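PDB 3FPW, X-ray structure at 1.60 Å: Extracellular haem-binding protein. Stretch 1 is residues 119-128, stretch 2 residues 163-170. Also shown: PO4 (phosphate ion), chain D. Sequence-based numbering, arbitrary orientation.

Stretch 1 (119-128) KAFTAVSWNA
Stretch 2 (163-170) APVAGIGV

Residues 119-126 form the last two turns of a helix that begins earlier in the chain. Residues 163-170 form a strand that continues beyond Val170. The helix lies across the strand with an angle of 145° between their N-to-C directions, so the two run roughly antiparallel. Their axes approach to 6.0 Å, which is close for a helix on a strand. The register is set by Ala120 opposite Gly169, with CA atoms 4.1 Å apart, and by Asn127 near Pro164, with CA atoms 5.6 Å apart. Together the two stretches bury 430 Å².

The helix has regular phi/psi, near -60/-45 at Lys119 and -76/-27 at Val124. Its backbone bonds include Ala123 N to Lys119 O (2.9 Å), Val124 N to Ala120 O (3.1 Å), Ser125 N to Phe121 O (3.0 Å) and Trp126 N to Thr122 O (3.3 Å). Ser125, chi1 m, also donates from OG to Phe121 O at 2.8 Å. Trp126 flattens to -108/2. Asn127 then leaves the helix with positive phi (52/50), and Ala128 is extended at -156/150. Ala128 N bonds back to Ala123 O at 3.2 Å. The strand is extended, near -120/140 at Gly167 and Gly169, except that Val165 has psi of -22°.

Close backbone packing depends on the two glycines. A CB on Gly167 would point toward the helix and lie 2.1 Å from Ala120 O. A CB on Gly169 would also point toward the helix and lie 2.6 Å from Ala120 N. Both are clashes, so the absence of side chains lets the helix settle on the strand. The small Ala120 methyl, directed sideways, fits against this surface: its CB is 3.4 Å from Gly167 O and 3.5 Å from Gly169 N.

Apolar contact centres on Val124, which points toward the strand with chi1 p (77°). Val124 CG2 reaches Ala166 C at 3.4 Å and Val165 C at 4.0 Å, while Val124 CB is 3.6 Å from Gly167 N. Much of this packing is therefore methyl against backbone. Val124 CG2 also meets Pro164 CB at 4.1 Å, an apolar side-chain pair. Pro164 points toward the helix, with a C-gamma endo ring. Val165, Ala166, Ile168 and Val170 direct their CA-to-CB bonds away.

Polar atoms border the Pro164 contact. Pro164 CB lies 3.8 Å from Val124 O and 3.7 Å from Asn127 OD1. Asn127 points toward the strand with chi1 t and chi2 26°. These are van der Waals contacts.

One hydrogen bond joins the stretches. Lys119 points toward the strand and extends as m, t, t, t, carrying its amine along to Val170. Lys119 NZ donates to Val170 O at 3.0 Å, and the positive charge suits the carbonyl oxygen. The same Lys119 NZ donates to phosphate O3 at 2.7 Å, where opposite charges reinforce the bond. The phosphate probably comes from the crystallisation liquor.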

# COMPACT_ATOMS: atom_id res chain seq x y z
N LYS A 119 -14.71 5.37 -10.61
CA LYS A 119 -16.09 5.48 -11.07
C LYS A 119 -16.44 4.39 -12.07
O LYS A 119 -17.53 3.82 -11.99
CB LYS A 119 -16.36 6.84 -11.72
CG LYS A 119 -16.31 7.98 -10.72
CD LYS A 119 -16.67 9.27 -11.42
CE LYS A 119 -16.32 10.50 -10.60
NZ LYS A 119 -16.58 11.77 -11.37
N ALA A 120 -15.56 4.14 -13.02
CA ALA A 120 -15.80 3.08 -13.99
C ALA A 120 -15.95 1.70 -13.31
O ALA A 120 -16.85 0.91 -13.67
CB ALA A 120 -14.65 3.06 -15.03
N PHE A 121 -15.06 1.40 -12.38
CA PHE A 121 -15.11 0.14 -11.64
C PHE A 121 -16.46 0.04 -10.91
O PHE A 121 -17.08 -1.02 -10.83
CB PHE A 121 -13.96 0.16 -10.62
CG PHE A 121 -13.88 -1.07 -9.74
CD1 PHE A 121 -14.44 -1.08 -8.46
CD2 PHE A 121 -13.23 -2.21 -10.20
CE1 PHE A 121 -14.37 -2.23 -7.65
CE2 PHE A 121 -13.14 -3.35 -9.38
CZ PHE A 121 -13.71 -3.35 -8.12
N THR A 122 -16.92 1.15 -10.35
CA THR A 122 -18.13 1.13 -9.53
C THR A 122 -19.36 0.90 -10.39
O THR A 122 -20.25 0.09 -10.05
CB THR A 122 -18.24 2.42 -8.73
OG1 THR A 122 -17.06 2.53 -7.92
CG2 THR A 122 -19.47 2.40 -7.84
N ALA A 123 -19.40 1.60 -11.52
CA ALA A 123 -20.51 1.43 -12.46
C ALA A 123 -20.63 -0.00 -12.98
O ALA A 123 -21.75 -0.54 -13.09
CB ALA A 123 -20.36 2.40 -13.62
N VAL A 124 -19.51 -0.64 -13.33
CA VAL A 124 -19.56 -1.98 -13.89
C VAL A 124 -19.84 -3.02 -12.82
O VAL A 124 -20.41 -4.07 -13.10
CB VAL A 124 -18.30 -2.36 -14.72
CG1 VAL A 124 -17.15 -2.70 -13.82
CG2 VAL A 124 -18.63 -3.56 -15.64
N SER A 125 -19.46 -2.72 -11.58
CA SER A 125 -19.72 -3.63 -10.46
C SER A 125 -21.20 -3.78 -10.15
O SER A 125 -21.65 -4.88 -9.82
CB SER A 125 -18.99 -3.18 -9.21
OG SER A 125 -17.59 -3.38 -9.34
N TRP A 126 -21.95 -2.68 -10.23
CA TRP A 126 -23.39 -2.71 -9.93
C TRP A 126 -24.26 -2.56 -11.17
O TRP A 126 -25.49 -2.58 -11.07
CB TRP A 126 -23.76 -1.66 -8.86
CG TRP A 126 -23.41 -2.12 -7.47
CD1 TRP A 126 -24.19 -2.88 -6.63
CD2 TRP A 126 -22.20 -1.85 -6.75
NE1 TRP A 126 -23.53 -3.11 -5.45
CE2 TRP A 126 -22.31 -2.50 -5.50
CE3 TRP A 126 -21.03 -1.15 -7.05
CZ2 TRP A 126 -21.30 -2.43 -4.53
CZ3 TRP A 126 -20.02 -1.09 -6.08
CH2 TRP A 126 -20.16 -1.73 -4.85
N ASN A 127 -23.64 -2.47 -12.35
CA ASN A 127 -24.39 -2.29 -13.58
C ASN A 127 -25.37 -1.13 -13.50
O ASN A 127 -26.55 -1.25 -13.86
CB ASN A 127 -25.10 -3.58 -13.99
CG ASN A 127 -25.65 -3.51 -15.38
OD1 ASN A 127 -25.15 -2.75 -16.22
ND2 ASN A 127 -26.69 -4.31 -15.66
N ALA A 128 -24.86 0.01 -13.05
CA ALA A 128 -25.71 1.19 -12.83
C ALA A 128 -24.84 2.43 -12.91
O ALA A 128 -23.67 2.38 -12.54
CB ALA A 128 -26.37 1.11 -11.44
N ALA A 163 -25.92 -8.25 -19.76
CA ALA A 163 -24.99 -8.35 -18.64
C ALA A 163 -23.95 -7.24 -18.73
O ALA A 163 -23.51 -6.90 -19.82
CB ALA A 163 -24.31 -9.71 -18.62
N PRO A 164 -23.53 -6.68 -17.58
CA PRO A 164 -22.50 -5.63 -17.66
C PRO A 164 -21.18 -6.17 -18.18
O PRO A 164 -20.75 -7.25 -17.72
CB PRO A 164 -22.36 -5.17 -16.18
CG PRO A 164 -22.88 -6.32 -15.37
CD PRO A 164 -23.98 -6.95 -16.21
N VAL A 165 -20.53 -5.47 -19.10
CA VAL A 165 -19.20 -5.89 -19.59
C VAL A 165 -18.11 -4.86 -19.36
O VAL A 165 -16.92 -5.20 -19.33
CB VAL A 165 -19.21 -6.33 -21.09
CG1 VAL A 165 -20.06 -7.60 -21.29
CG2 VAL A 165 -19.71 -5.19 -21.96
N ALA A 166 -18.49 -3.60 -19.19
CA ALA A 166 -17.50 -2.56 -18.95
C ALA A 166 -18.16 -1.38 -18.24
O ALA A 166 -19.39 -1.23 -18.25
CB ALA A 166 -16.88 -2.10 -20.27
N GLY A 167 -17.33 -0.55 -17.63
CA GLY A 167 -17.80 0.75 -17.14
C GLY A 167 -16.93 1.82 -17.77
O GLY A 167 -15.73 1.61 -17.96
N ILE A 168 -17.52 2.97 -18.08
CA ILE A 168 -16.76 4.13 -18.54
C ILE A 168 -16.88 5.19 -17.45
O ILE A 168 -17.99 5.50 -17.01
CB ILE A 168 -17.34 4.68 -19.84
CG1 ILE A 168 -17.29 3.61 -20.92
CG2 ILE A 168 -16.56 5.93 -20.25
CD1 ILE A 168 -18.02 3.99 -22.21
N GLY A 169 -15.73 5.70 -16.99
CA GLY A 169 -15.70 6.69 -15.92
C GLY A 169 -14.99 7.96 -16.36
O GLY A 169 -14.02 7.91 -17.09
N VAL A 170 -15.52 9.11 -15.95
CA VAL A 170 -14.96 10.41 -16.34
C VAL A 170 -14.87 11.25 -15.11
O VAL A 170 -15.76 11.21 -14.25
CB VAL A 170 -15.86 11.13 -17.36
CG1 VAL A 170 -15.33 12.55 -17.70
CG2 VAL A 170 -15.94 10.29 -18.61
P PO4 D . -14.31 14.62 -10.06
O1 PO4 D . -14.69 15.08 -11.46
O2 PO4 D . -14.78 15.69 -9.11
O3 PO4 D . -15.10 13.38 -9.81
O4 PO4 D . -12.81 14.32 -9.81